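Heme-binding protein A / AI-2 binding protein A (Helicobacter pylori SS1, PDB 6OFQ) probably binds peptides in the periplasm as the type II substrate-binding protein that serves an ABC transporter. Local coordinates at residues 306-309 with 310-313; 254-257 with 258-262; 118-121 with 122-126; 322-325 with 326-330. One frame throughout, in Å; residues are numbered along the deposited sequence.

Interaction 1. Residues 306-309 with 310-313; sequences NNPL and VRLA
At the start of helix 308-317, an N-cap links Asn-307 to the first turn, where Arg-311 folds back under Pro-308. Asn-307 holds its CG anti to the backbone N (chi1 -173°), which swings OD1 round to accept from Leu-309 N at 2.9 Å, the donor standing somewhat out of the amide plane. The carbonyl of the same residue opens the helical ladder: Asn-307 O takes a nearly straight bond from Arg-311 N at 3.1 Å, in the carbonyl plane, and a weak, bent one from Val-310 N. Pro-308, with no N-H to offer, suits this first helical position; its O receives Leu-312 N at 2.9 Å. CB of Asn-307 also rests 4.0 Å from Val-310 CG2.

The Arg-311 chain bends at its third torsion (chi3 -59°), laying the guanidinium beneath the proline with Pro-308 CA over the centre of one face, 3.8 Å from the plane. NH1 donates to Phe-305 O and NH2 to Asp-494 O, with a weak bond from NE to Ala-495 O, which ties the helix start to the chain just before strand 497-510. On the flank facing helix 357-366, Leu-309 packs on Leu-363. Water 1 lies at the guanidinium edge, in its plane, and accepts from Arg-311 NH1 at 2.8 Å.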
ATOM      1  N   ASN A 306       1.994 -26.318   3.494  1.00  8.71           N
ATOM      2  CA  ASN A 306       0.941 -26.680   4.441  1.00  8.33           C
ATOM      3  C   ASN A 306       1.416 -27.455   5.629  1.00  8.57           C
ATOM      4  O   ASN A 306       0.617 -27.713   6.526  1.00 11.85           O
ATOM      5  CB  ASN A 306      -0.184 -27.417   3.743  1.00  9.31           C
ATOM      6  CG  ASN A 306       0.205 -28.801   3.268  1.00 11.79           C
ATOM      7  OD1 ASN A 306       1.314 -29.281   3.455  1.00 11.30           O
ATOM      8  ND2 ASN A 306      -0.700 -29.370   2.472  1.00 17.28           N
ATOM      9  N   ASN A 307       2.711 -27.678   5.795  1.00  8.52           N
ATOM     10  CA  ASN A 307       3.301 -28.372   6.941  1.00  8.56           C
ATOM     11  C   ASN A 307       4.098 -27.355   7.733  1.00  9.01           C
ATOM     12  O   ASN A 307       5.161 -26.890   7.270  1.00  8.37           O
ATOM     13  CB  ASN A 307       4.174 -29.506   6.437  1.00  9.63           C
ATOM     14  CG  ASN A 307       4.687 -30.379   7.568  1.00 10.38           C
ATOM     15  OD1 ASN A 307       4.923 -29.936   8.659  1.00 11.85           O
ATOM     16  ND2 ASN A 307       4.764 -31.673   7.310  1.00 10.95           N
ATOM     17  N   PRO A 308       3.697 -27.006   8.963  1.00  9.71           N
ATOM     18  CA  PRO A 308       4.403 -26.063   9.788  1.00 10.55           C
ATOM     19  C   PRO A 308       5.882 -26.405   9.921  1.00  9.11           C
ATOM     20  O   PRO A 308       6.704 -25.525  10.069  1.00  8.65           O
ATOM     21  CB  PRO A 308       3.696 -26.105  11.173  1.00 11.38           C
ATOM     22  CG  PRO A 308       2.404 -26.716  10.845  1.00 13.86           C
ATOM     23  CD  PRO A 308       2.491 -27.563   9.623  1.00 12.11           C
ATOM     24  N   LEU A 309       6.230 -27.693   9.973  1.00  8.24           N
ATOM     25  CA  LEU A 309       7.636 -28.036  10.216  1.00  8.56           C
ATOM     26  C   LEU A 309       8.466 -27.662   9.000  1.00  7.23           C
ATOM     27  O   LEU A 309       9.632 -27.278   9.159  1.00  7.00           O
ATOM     28  CB  LEU A 309       7.806 -29.518  10.468  1.00  8.76           C
ATOM     29  CG  LEU A 309       7.278 -30.027  11.803  1.00 10.67           C
ATOM     30  CD1 LEU A 309       7.706 -31.457  12.038  1.00 12.60           C
ATOM     31  CD2 LEU A 309       7.518 -29.159  13.019  1.00 14.53           C
ATOM     32  N   VAL A 310       7.887 -27.777   7.810  1.00  7.04           N
ATOM     33  CA  VAL A 310       8.580 -27.301   6.612  1.00  6.70           C
ATOM     34  C   VAL A 310       8.819 -25.805   6.662  1.00  6.42           C
ATOM     35  O   VAL A 310       9.915 -25.255   6.345  1.00  6.34           O
ATOM     36  CB  VAL A 310       7.867 -27.729   5.327  1.00  6.66           C
ATOM     37  CG1 VAL A 310       8.510 -27.044   4.121  1.00  6.39           C
ATOM     38  CG2 VAL A 310       7.935 -29.241   5.100  1.00  7.33           C
ATOM     39  N   ARG A 311       7.753 -25.118   7.054  1.00  5.70           N
ATOM     40  CA  ARG A 311       7.852 -23.668   7.195  1.00  5.83           C
ATOM     41  C   ARG A 311       8.944 -23.242   8.146  1.00  6.68           C
ATOM     42  O   ARG A 311       9.694 -22.275   7.906  1.00  6.26           O
ATOM     43  CB  ARG A 311       6.493 -23.043   7.455  1.00  5.91           C
ATOM     44  CG  ARG A 311       5.420 -23.327   6.448  1.00  5.96           C
ATOM     45  CD  ARG A 311       4.199 -22.460   6.606  1.00  6.10           C
ATOM     46  NE  ARG A 311       3.530 -22.565   7.892  1.00  6.05           N
ATOM     47  CZ  ARG A 311       2.415 -23.240   8.106  1.00  6.98           C
ATOM     48  NH1 ARG A 311       1.871 -24.057   7.234  1.00  7.36           N
ATOM     49  NH2 ARG A 311       1.916 -23.179   9.326  1.00  7.15           N
ATOM     50  N   LEU A 312       8.929 -23.883   9.311  1.00  6.58           N
ATOM     51  CA  LEU A 312       9.932 -23.590  10.297  1.00  7.08           C
ATOM     52  C   LEU A 312      11.332 -23.888   9.777  1.00  6.65           C
ATOM     53  O   LEU A 312      12.245 -23.116  10.012  1.00  7.35           O
ATOM     54  CB  LEU A 312       9.634 -24.315  11.612  1.00  7.79           C
ATOM     55  CG  LEU A 312       8.408 -23.823  12.362  1.00  9.38           C
ATOM     56  CD1 LEU A 312       8.019 -24.821  13.426  1.00 10.66           C
ATOM     57  CD2 LEU A 312       8.680 -22.491  13.030  1.00 10.15           C
ATOM     58  N   ALA A 313      11.489 -24.992   9.056  1.00  6.43           N
ATOM     59  CA  ALA A 313      12.818 -25.303   8.529  1.00  7.01           C
ATOM     60  C   ALA A 313      13.335 -24.193   7.631  1.00  7.72           C
ATOM     61  O   ALA A 313      14.469 -23.733   7.744  1.00  8.12           O
ATOM     62  CB  ALA A 313      12.691 -26.612   7.772  1.00  7.18           C
TER
HETATM   63  O   HOH W   1      -0.726 -24.909   7.714  1.00 18.33           O

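Interaction 2. Residues 254-257 with 258-262; sequences RALA and LRTGE
With CG anti to the backbone N (chi1 -180°), Leu-256 brings CD1 up to Arg-259, whose own chain bends at chi3 (52°) and turns its guanidinium to meet the methyl. CD1 of Leu-256 sits over one face of that group, displaced toward the rim, with Arg-259 NH1 3.8 Å away. The approach is apolar carbon on a flat cation. Further back, the Arg-259 methylenes run past the backbone, CG lying 3.4 Å from Ala-255 O. Thr-260 CG2 approaches the same leucine methyl, CD1 of Leu-256, at 4.1 Å, leaving CD1 between the threonine methyl and the guanidinium.

Helix 251-259 finishes here in a Schellman motif. Gly-261 takes the positive phi (76°) that turns the chain out of the helix, a value glycine adopts easily, and its N bonds to Leu-258 O at 3.0 Å. Glu-262 N then reaches back to Ala-257 O at 2.8 Å, though the bond is bent and weak. One step earlier, Thr-260 N still makes an ordinary helical bond to Leu-256 O at 2.9 Å.

Beyond the turn, the Glu-262 side chain, extended beyond CG, lies along the helix with CB and OE2 each 4.0 Å from Ala-257 CB. This carboxylate forms a salt bridge to Arg-246, joining the helix exit to the five-stranded mixed sheet that contains strand 242-247. Leu-258 packs on Pro-508 and Leu-510 of strand 497-510, while Arg-254 donates from NH2 to Ile-248 O.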
ATOM      1  N   ARG A 254      17.848   4.815 -13.229  1.00  6.71           N
ATOM      2  CA  ARG A 254      17.079   5.847 -12.525  1.00  6.61           C
ATOM      3  C   ARG A 254      18.001   6.760 -11.715  1.00  6.72           C
ATOM      4  O   ARG A 254      17.862   7.977 -11.768  1.00  6.58           O
ATOM      5  CB  ARG A 254      15.996   5.139 -11.661  1.00  6.52           C
ATOM      6  CG  ARG A 254      14.818   6.005 -11.201  1.00  6.64           C
ATOM      7  CD  ARG A 254      13.872   5.280 -10.232  1.00  6.60           C
ATOM      8  NE  ARG A 254      13.594   3.937 -10.720  1.00  7.18           N
ATOM      9  CZ  ARG A 254      13.804   2.797 -10.096  1.00  7.09           C
ATOM     10  NH1 ARG A 254      14.085   2.708  -8.817  1.00  7.83           N
ATOM     11  NH2 ARG A 254      13.814   1.745 -10.872  1.00  5.92           N
ATOM     12  N   ALA A 255      18.951   6.198 -10.959  1.00  6.22           N
ATOM     13  CA  ALA A 255      19.933   7.004 -10.280  1.00  6.69           C
ATOM     14  C   ALA A 255      20.822   7.815 -11.197  1.00  6.78           C
ATOM     15  O   ALA A 255      21.136   8.966 -10.892  1.00  5.82           O
ATOM     16  CB  ALA A 255      20.734   6.131  -9.338  1.00  7.54           C
ATOM     17  N   LEU A 256      21.177   7.241 -12.347  1.00  7.16           N
ATOM     18  CA  LEU A 256      21.918   8.046 -13.304  1.00  7.12           C
ATOM     19  C   LEU A 256      21.134   9.242 -13.812  1.00  6.38           C
ATOM     20  O   LEU A 256      21.651  10.371 -13.937  1.00  6.77           O
ATOM     21  CB  LEU A 256      22.393   7.197 -14.485  1.00  6.92           C
ATOM     22  CG  LEU A 256      23.196   7.949 -15.561  1.00  7.35           C
ATOM     23  CD1 LEU A 256      24.434   8.623 -15.003  1.00  7.54           C
ATOM     24  CD2 LEU A 256      23.468   6.887 -16.649  1.00  8.11           C
ATOM     25  N   ALA A 257      19.823   9.045 -13.989  1.00  6.11           N
ATOM     26  CA  ALA A 257      18.963  10.130 -14.361  1.00  6.23           C
ATOM     27  C   ALA A 257      18.883  11.229 -13.266  1.00  6.23           C
ATOM     28  O   ALA A 257      18.725  12.420 -13.573  1.00  6.63           O
ATOM     29  CB  ALA A 257      17.585   9.632 -14.748  1.00  5.88           C
ATOM     30  N   LEU A 258      18.998  10.856 -11.987  1.00  6.10           N
ATOM     31  CA  LEU A 258      19.101  11.840 -10.946  1.00  6.48           C
ATOM     32  C   LEU A 258      20.406  12.562 -11.043  1.00  7.01           C
ATOM     33  O   LEU A 258      20.440  13.792 -10.903  1.00  7.86           O
ATOM     34  CB  LEU A 258      18.927  11.196  -9.578  1.00  6.23           C
ATOM     35  CG  LEU A 258      18.908  12.201  -8.441  1.00  6.63           C
ATOM     36  CD1 LEU A 258      17.646  13.065  -8.405  1.00  6.17           C
ATOM     37  CD2 LEU A 258      18.975  11.452  -7.112  1.00  7.34           C
ATOM     38  N   ARG A 259      21.479  11.825 -11.272  1.00  7.69           N
ATOM     39  CA  ARG A 259      22.822  12.411 -11.335  1.00  9.29           C
ATOM     40  C   ARG A 259      22.935  13.405 -12.491  1.00 10.35           C
ATOM     41  O   ARG A 259      23.736  14.340 -12.392  1.00 12.55           O
ATOM     42  CB  ARG A 259      23.822  11.248 -11.453  1.00 11.49           C
ATOM     43  CG  ARG A 259      24.043  10.603 -10.120  1.00 14.50           C
ATOM     44  CD  ARG A 259      24.827   9.302 -10.314  1.00 20.46           C
ATOM     45  NE  ARG A 259      26.070   9.443 -11.089  1.00 27.26           N
ATOM     46  CZ  ARG A 259      26.624   8.426 -11.742  1.00 31.33           C
ATOM     47  NH1 ARG A 259      25.980   7.255 -11.769  1.00 38.58           N
ATOM     48  NH2 ARG A 259      27.804   8.583 -12.347  1.00 32.97           N
ATOM     49  N   THR A 260      22.253  13.186 -13.594  1.00  9.63           N
ATOM     50  CA  THR A 260      22.281  14.118 -14.723  1.00 10.00           C
ATOM     51  C   THR A 260      21.227  15.218 -14.602  1.00 11.53           C
ATOM     52  O   THR A 260      21.138  16.109 -15.444  1.00 14.61           O
ATOM     53  CB  THR A 260      22.084  13.393 -16.057  1.00 10.97           C
ATOM     54  OG1 THR A 260      20.759  12.849 -16.143  1.00 10.29           O
ATOM     55  CG2 THR A 260      23.106  12.311 -16.316  1.00 10.16           C
ATOM     56  N   GLY A 261      20.358  15.143 -13.602  1.00  9.96           N
ATOM     57  CA  GLY A 261      19.236  16.065 -13.463  1.00  9.75           C
ATOM     58  C   GLY A 261      18.039  15.857 -14.367  1.00  8.48           C
ATOM     59  O   GLY A 261      17.080  16.641 -14.335  1.00  9.86           O
ATOM     60  N   GLU A 262      18.048  14.721 -15.078  1.00  8.02           N
ATOM     61  CA  GLU A 262      16.937  14.369 -15.933  1.00  9.36           C
ATOM     62  C   GLU A 262      15.684  14.086 -15.112  1.00  7.80           C
ATOM     63  O   GLU A 262      14.539  14.250 -15.548  1.00  9.36           O
ATOM     64  CB  GLU A 262      17.368  13.119 -16.735  1.00 10.91           C
ATOM     65  CG  GLU A 262      16.378  12.539 -17.697  1.00 15.13           C
ATOM     66  CD  GLU A 262      16.877  11.286 -18.406  1.00 18.14           C
ATOM     67  OE1 GLU A 262      18.054  11.400 -18.877  1.00 14.25           O
ATOM     68  OE2 GLU A 262      16.088  10.296 -18.382  1.00 15.80           O
TER

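Interaction 3. Residues 118-121 with 122-126; sequences DVLF and SFERQ
Alpha-helical i to i+4 bonds run as far as Arg-125 N to Phe-121 O; Gln-126 N then turns to Phe-123 O, a tighter i to i+3 bond, and Ser-122 O is left to side chains. Residues 118-126 form most of helix 116-127, which lies against strand 153-160 through Leu-120 and Phe-123 and against helix 189-197 through Phe-121. Arg-125 crosses Phe-121 one turn on: its CD stands over one face of the ring, a CH-pi contact 4.1 Å from the centroid, while the ring and guanidinium planes differ by 23°. The arginine gets there with CG wedged between its backbone N and carbonyl carbon (chi1 72°), and it extends from CG to NE; its NH1 makes a salt bridge to Asp-45. Val-119 and Phe-123 lie side by side, CG1 of the valine 3.9 Å from CD1 of the phenylalanine. Leu-120 and Glu-124 run in the same way, with CD2 of the leucine 3.9 Å from OE2 of the glutamate, whose OE1 pairs with Lys-131.

Two carbonyls each hold two donors. Asp-118 O accepts both Ser-122 N and, at 2.8 Å, Ser-122 OG, which approach from opposite faces of its plane; the hydroxyl is also bonded to Leu-187 N. Ser-122 O takes Arg-125 NE on one face and, on the other, Gln-126 NE2 at 3.1 Å in a nearly straight bond.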
ATOM      1  N   ASP A 118     -21.923  11.540  -4.527  1.00  6.36           N
ATOM      2  CA  ASP A 118     -20.616  11.075  -4.991  1.00  6.59           C
ATOM      3  C   ASP A 118     -20.027  10.125  -3.947  1.00  6.08           C
ATOM      4  O   ASP A 118     -19.352   9.155  -4.289  1.00  6.40           O
ATOM      5  CB  ASP A 118     -19.663  12.220  -5.234  1.00  5.78           C
ATOM      6  CG  ASP A 118     -20.253  13.239  -6.230  1.00  5.79           C
ATOM      7  OD1 ASP A 118     -20.523  12.674  -7.317  1.00  7.29           O
ATOM      8  OD2 ASP A 118     -20.309  14.448  -5.923  1.00  6.49           O
ATOM      9  N   VAL A 119     -20.306  10.376  -2.673  1.00  5.64           N
ATOM     10  CA  VAL A 119     -19.917   9.439  -1.599  1.00  5.81           C
ATOM     11  C   VAL A 119     -20.670   8.128  -1.754  1.00  5.59           C
ATOM     12  O   VAL A 119     -20.108   7.058  -1.693  1.00  5.49           O
ATOM     13  CB  VAL A 119     -20.071  10.068  -0.223  1.00  5.81           C
ATOM     14  CG1 VAL A 119     -19.585   9.129   0.857  1.00  5.99           C
ATOM     15  CG2 VAL A 119     -19.368  11.415  -0.114  1.00  6.49           C
ATOM     16  N   LEU A 120     -22.004   8.209  -1.888  1.00  4.94           N
ATOM     17  CA  LEU A 120     -22.830   7.046  -2.144  1.00  6.45           C
ATOM     18  C   LEU A 120     -22.321   6.306  -3.344  1.00  6.07           C
ATOM     19  O   LEU A 120     -22.148   5.100  -3.283  1.00  6.46           O
ATOM     20  CB  LEU A 120     -24.321   7.406  -2.325  1.00  7.36           C
ATOM     21  CG  LEU A 120     -25.041   8.003  -1.115  1.00  8.25           C
ATOM     22  CD1 LEU A 120     -26.527   8.146  -1.482  1.00  8.90           C
ATOM     23  CD2 LEU A 120     -24.886   7.066   0.068  1.00  8.85           C
ATOM     24  N   PHE A 121     -22.066   6.971  -4.472  1.00  6.43           N
ATOM     25  CA  PHE A 121     -21.585   6.199  -5.603  1.00  6.31           C
ATOM     26  C   PHE A 121     -20.278   5.457  -5.332  1.00  5.64           C
ATOM     27  O   PHE A 121     -20.121   4.276  -5.612  1.00  6.02           O
ATOM     28  CB  PHE A 121     -21.309   7.170  -6.747  1.00  6.16           C
ATOM     29  CG  PHE A 121     -20.603   6.526  -7.949  1.00  6.95           C
ATOM     30  CD1 PHE A 121     -21.178   5.505  -8.677  1.00  7.45           C
ATOM     31  CD2 PHE A 121     -19.299   6.884  -8.233  1.00  7.46           C
ATOM     32  CE1 PHE A 121     -20.536   4.919  -9.746  1.00  7.40           C
ATOM     33  CE2 PHE A 121     -18.634   6.250  -9.289  1.00  7.03           C
ATOM     34  CZ  PHE A 121     -19.232   5.264  -9.990  1.00  7.37           C
ATOM     35  N   SER A 122     -19.352   6.163  -4.697  1.00  5.50           N
ATOM     36  CA  SER A 122     -17.997   5.643  -4.503  1.00  5.17           C
ATOM     37  C   SER A 122     -17.942   4.436  -3.592  1.00  5.31           C
ATOM     38  O   SER A 122     -17.134   3.551  -3.802  1.00  5.65           O
ATOM     39  CB  SER A 122     -17.105   6.773  -3.999  1.00  5.36           C
ATOM     40  OG  SER A 122     -16.995   7.823  -4.951  1.00  6.01           O
ATOM     41  N   PHE A 123     -18.791   4.470  -2.555  1.00  4.78           N
ATOM     42  CA  PHE A 123     -18.880   3.374  -1.600  1.00  4.90           C
ATOM     43  C   PHE A 123     -19.838   2.282  -2.044  1.00  5.73           C
ATOM     44  O   PHE A 123     -19.529   1.112  -1.966  1.00  5.52           O
ATOM     45  CB  PHE A 123     -19.290   3.882  -0.201  1.00  5.09           C
ATOM     46  CG  PHE A 123     -18.198   4.569   0.601  1.00  4.86           C
ATOM     47  CD1 PHE A 123     -17.665   5.780   0.212  1.00  5.46           C
ATOM     48  CD2 PHE A 123     -17.782   4.025   1.794  1.00  4.84           C
ATOM     49  CE1 PHE A 123     -16.609   6.354   0.884  1.00  5.81           C
ATOM     50  CE2 PHE A 123     -16.783   4.625   2.485  1.00  4.91           C
ATOM     51  CZ  PHE A 123     -16.289   5.830   2.106  1.00  4.79           C
ATOM     52  N   GLU A 124     -21.061   2.674  -2.449  1.00  5.73           N
ATOM     53  CA  GLU A 124     -22.088   1.718  -2.792  1.00  6.50           C
ATOM     54  C   GLU A 124     -21.735   0.814  -3.970  1.00  5.62           C
ATOM     55  O   GLU A 124     -22.120  -0.352  -3.987  1.00  7.05           O
ATOM     56  CB  GLU A 124     -23.471   2.290  -3.017  1.00  8.11           C
ATOM     57  CG  GLU A 124     -24.105   2.916  -1.794  1.00  9.66           C
ATOM     58  CD  GLU A 124     -25.483   3.508  -2.139  1.00 11.57           C
ATOM     59  OE1 GLU A 124     -25.747   3.916  -3.283  1.00 12.54           O
ATOM     60  OE2 GLU A 124     -26.203   3.646  -1.131  1.00 16.65           O
ATOM     61  N   ARG A 125     -20.913   1.317  -4.871  1.00  5.78           N
ATOM     62  CA  ARG A 125     -20.488   0.499  -5.967  1.00  6.04           C
ATOM     63  C   ARG A 125     -19.699  -0.712  -5.506  1.00  6.54           C
ATOM     64  O   ARG A 125     -19.649  -1.739  -6.200  1.00  6.35           O
ATOM     65  CB  ARG A 125     -19.699   1.351  -6.939  1.00  5.76           C
ATOM     66  CG  ARG A 125     -18.303   1.754  -6.454  1.00  5.35           C
ATOM     67  CD  ARG A 125     -17.704   2.863  -7.292  1.00  4.77           C
ATOM     68  NE  ARG A 125     -16.371   3.243  -6.830  1.00  5.01           N
ATOM     69  CZ  ARG A 125     -15.232   3.135  -7.491  1.00  4.82           C
ATOM     70  NH1 ARG A 125     -15.201   2.664  -8.728  1.00  4.87           N
ATOM     71  NH2 ARG A 125     -14.105   3.562  -6.936  1.00  4.30           N
ATOM     72  N   GLN A 126     -18.995  -0.592  -4.382  1.00  6.39           N
ATOM     73  CA  GLN A 126     -18.209  -1.679  -3.815  1.00  6.76           C
ATOM     74  C   GLN A 126     -19.048  -2.549  -2.918  1.00  8.12           C
ATOM     75  O   GLN A 126     -18.812  -3.760  -2.854  1.00  8.96           O
ATOM     76  CB  GLN A 126     -17.001  -1.093  -3.070  1.00  6.32           C
ATOM     77  CG  GLN A 126     -16.265  -0.022  -3.864  1.00  5.52           C
ATOM     78  CD  GLN A 126     -14.936   0.440  -3.266  1.00  5.10           C
ATOM     79  OE1 GLN A 126     -14.094  -0.425  -2.971  1.00  4.95           O
ATOM     80  NE2 GLN A 126     -14.745   1.758  -3.076  1.00  5.33           N
TER

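Interaction 4. Residues 322-325 with 326-330; sequences DYIK and VIYEG
In the last turn of helix 320-328, Ile-327 is wedged against two tyrosine rings, those of Tyr-323 and Tyr-328. Its CG1 presses over one face of the Tyr-323 ring toward the rim, a CH-pi contact 3.8 Å from the centroid, and CE1 of Tyr-323 is 3.5 Å from Ile-327 CG1. The other branch, CG2, lies over a face of the Tyr-328 ring, so the forked isoleucine meets one aromatic with each arm. Tyr-323 has CG anti to the backbone N (chi1 -177°), which carries its ring along the helix to meet the residue one turn later.

The two rings also touch directly: CE2 of Tyr-323 comes to the edge of the Tyr-328 ring, 3.8 Å from its CE2. Water 2 spans the gap between their hydroxyls, 2.6 Å from Tyr-323 OH and 2.7 Å from Tyr-328 OH. The pair faces strand 497-510, with Tyr-323 on Leu-500 and Tyr-328 on Ala-501 and Pro-503; Phe-390 meets the Tyr-323 ring edge-to-face.

After Tyr-328 the chain leaves the helix at Glu-329, whose phi is positive (49°). Gly-330 follows with phi 86°, where any side chain would collide with the carbonyl O of Glu-329. CG2 of Ile-324 lies 4.1 Å from Gly-330 CA, beside the bend. Ile-324 O sits in its middle, taking Tyr-328 N weakly and Gly-330 N in a nearly straight bond of 3.1 Å, the glycine donor lying above the carbonyl plane.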
ATOM      1  N   ASP A 322      22.498 -11.661   7.287  1.00 10.05           N
ATOM      2  CA  ASP A 322      23.272 -11.654   6.041  1.00 10.73           C
ATOM      3  C   ASP A 322      22.480 -11.110   4.867  1.00 10.06           C
ATOM      4  O   ASP A 322      22.947 -10.346   4.023  1.00 11.06           O
ATOM      5  CB  ASP A 322      23.754 -13.072   5.765  1.00 11.61           C
ATOM      6  CG  ASP A 322      24.827 -13.121   4.718  1.00 14.74           C
ATOM      7  OD1 ASP A 322      25.821 -12.394   4.937  1.00 16.65           O
ATOM      8  OD2 ASP A 322      24.738 -13.958   3.809  1.00 15.10           O
ATOM      9  N   TYR A 323      21.194 -11.479   4.812  1.00  9.26           N
ATOM     10  CA  TYR A 323      20.319 -10.941   3.798  1.00  8.47           C
ATOM     11  C   TYR A 323      20.249  -9.414   3.846  1.00  8.84           C
ATOM     12  O   TYR A 323      20.293  -8.761   2.779  1.00 11.69           O
ATOM     13  CB  TYR A 323      18.936 -11.588   3.944  1.00  8.21           C
ATOM     14  CG  TYR A 323      17.899 -11.205   2.909  1.00  9.06           C
ATOM     15  CD1 TYR A 323      17.770 -11.891   1.753  1.00 10.11           C
ATOM     16  CD2 TYR A 323      16.990 -10.199   3.117  1.00  9.24           C
ATOM     17  CE1 TYR A 323      16.870 -11.530   0.776  1.00 10.38           C
ATOM     18  CE2 TYR A 323      16.023  -9.896   2.192  1.00 10.64           C
ATOM     19  CZ  TYR A 323      15.949 -10.548   1.008  1.00 10.92           C
ATOM     20  OH  TYR A 323      15.012 -10.182   0.063  1.00 13.28           O
ATOM     21  N   ILE A 324      20.085  -8.848   5.017  1.00  9.30           N
ATOM     22  CA  ILE A 324      20.072  -7.425   5.170  1.00 10.24           C
ATOM     23  C   ILE A 324      21.372  -6.757   4.694  1.00 12.11           C
ATOM     24  O   ILE A 324      21.311  -5.719   4.060  1.00 11.68           O
ATOM     25  CB  ILE A 324      19.594  -7.027   6.561  1.00 11.31           C
ATOM     26  CG1 ILE A 324      18.086  -7.394   6.609  1.00 12.80           C
ATOM     27  CG2 ILE A 324      19.939  -5.585   6.943  1.00 12.03           C
ATOM     28  CD1 ILE A 324      17.572  -7.272   8.022  1.00 14.03           C
ATOM     29  N   LYS A 325      22.501  -7.365   5.033  1.00 14.83           N
ATOM     30  CA  LYS A 325      23.769  -6.877   4.470  1.00 18.20           C
ATOM     31  C   LYS A 325      23.866  -6.918   2.956  1.00 19.05           C
ATOM     32  O   LYS A 325      24.199  -5.903   2.340  1.00 18.60           O
ATOM     33  CB  LYS A 325      24.897  -7.687   5.123  1.00 21.81           C
ATOM     34  CG  LYS A 325      25.079  -7.343   6.578  1.00 29.93           C
ATOM     35  CD  LYS A 325      26.209  -8.030   7.337  1.00 40.92           C
ATOM     36  CE  LYS A 325      26.100  -7.599   8.799  1.00 50.04           C
ATOM     37  NZ  LYS A 325      27.276  -7.933   9.649  1.00 60.09           N
ATOM     38  N   VAL A 326      23.527  -8.053   2.338  1.00 17.09           N
ATOM     39  CA  VAL A 326      23.583  -8.228   0.896  1.00 17.79           C
ATOM     40  C   VAL A 326      22.579  -7.471   0.075  1.00 19.83           C
ATOM     41  O   VAL A 326      22.897  -6.910  -0.980  1.00 18.39           O
ATOM     42  CB  VAL A 326      23.432  -9.717   0.500  1.00 20.16           C
ATOM     43  CG1 VAL A 326      23.409  -9.922  -1.012  1.00 23.59           C
ATOM     44  CG2 VAL A 326      24.625 -10.422   1.093  1.00 22.18           C
ATOM     45  N   ILE A 327      21.319  -7.588   0.468  1.00 16.78           N
ATOM     46  CA  ILE A 327      20.250  -7.061  -0.313  1.00 18.61           C
ATOM     47  C   ILE A 327      20.094  -5.607   0.044  1.00 16.99           C
ATOM     48  O   ILE A 327      19.744  -4.816  -0.816  1.00 18.83           O
ATOM     49  CB  ILE A 327      18.885  -7.768  -0.130  1.00 22.42           C
ATOM     50  CG1 ILE A 327      18.857  -9.153  -0.760  1.00 25.63           C
ATOM     51  CG2 ILE A 327      17.709  -6.955  -0.677  1.00 23.77           C
ATOM     52  CD1 ILE A 327      20.152  -9.920  -0.902  1.00 29.11           C
ATOM     53  N   TYR A 328      20.148  -5.269   1.320  1.00 12.86           N
ATOM     54  CA  TYR A 328      19.837  -3.923   1.719  1.00 11.43           C
ATOM     55  C   TYR A 328      20.995  -3.043   2.067  1.00 11.22           C
ATOM     56  O   TYR A 328      20.837  -1.871   2.404  1.00 10.70           O
ATOM     57  CB  TYR A 328      18.832  -3.934   2.907  1.00 12.51           C
ATOM     58  CG  TYR A 328      17.401  -4.379   2.544  1.00 11.47           C
ATOM     59  CD1 TYR A 328      16.515  -3.549   1.878  1.00 12.48           C
ATOM     60  CD2 TYR A 328      17.010  -5.683   2.763  1.00 14.15           C
ATOM     61  CE1 TYR A 328      15.277  -3.996   1.457  1.00 13.38           C
ATOM     62  CE2 TYR A 328      15.750  -6.140   2.386  1.00 14.58           C
ATOM     63  CZ  TYR A 328      14.900  -5.297   1.727  1.00 13.46           C
ATOM     64  OH  TYR A 328      13.652  -5.809   1.405  1.00 14.83           O
ATOM     65  N   GLU A 329      22.220  -3.596   2.028  1.00 11.34           N
ATOM     66  CA  GLU A 329      23.389  -2.863   2.446  1.00 12.02           C
ATOM     67  C   GLU A 329      23.223  -2.193   3.787  1.00 10.66           C
ATOM     68  O   GLU A 329      23.748  -1.119   4.088  1.00 11.50           O
ATOM     69  CB  GLU A 329      23.786  -1.835   1.379  1.00 14.63           C
ATOM     70  CG  GLU A 329      24.031  -2.510   0.055  1.00 19.74           C
ATOM     71  CD  GLU A 329      25.440  -3.105  -0.089  1.00 15.15           C
ATOM     72  OE1 GLU A 329      26.363  -2.754   0.645  1.00 27.88           O
ATOM     73  OE2 GLU A 329      25.519  -3.975  -0.957  1.00 29.30           O
ATOM     74  N   GLY A 330      22.531  -2.910   4.675  1.00  9.19           N
ATOM     75  CA  GLY A 330      22.368  -2.422   6.008  1.00  8.98           C
ATOM     76  C   GLY A 330      21.206  -1.478   6.260  1.00  8.06           C
ATOM     77  O   GLY A 330      20.938  -1.063   7.394  1.00  7.74           O
TER
HETATM   78  O   HOH W   2      13.284  -8.449   0.814  1.00 18.93           O

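All four contacts lie within single helices, yet they sample different places: a start (interaction 1), a middle (interaction 3) and two ends (interactions 2 and 4). Interaction 3 is the buried one, rich in doubly used carbonyls, with salt bridges from its arginine and glutamate to residues beyond the segments; the others are partly buried, with exposed residues at their helix termini. Interactions 1 and 4 sit on successive helices, centres about 25 Å apart, whereas interaction 3 lies across the chain's centre from interaction 4. Strand 497-510 is a shared neighbour of interactions 2 and 4, met by leucine in one and by tyrosines in the other. Both these exits use positive phi, but only interaction 2 forms a Schellman motif.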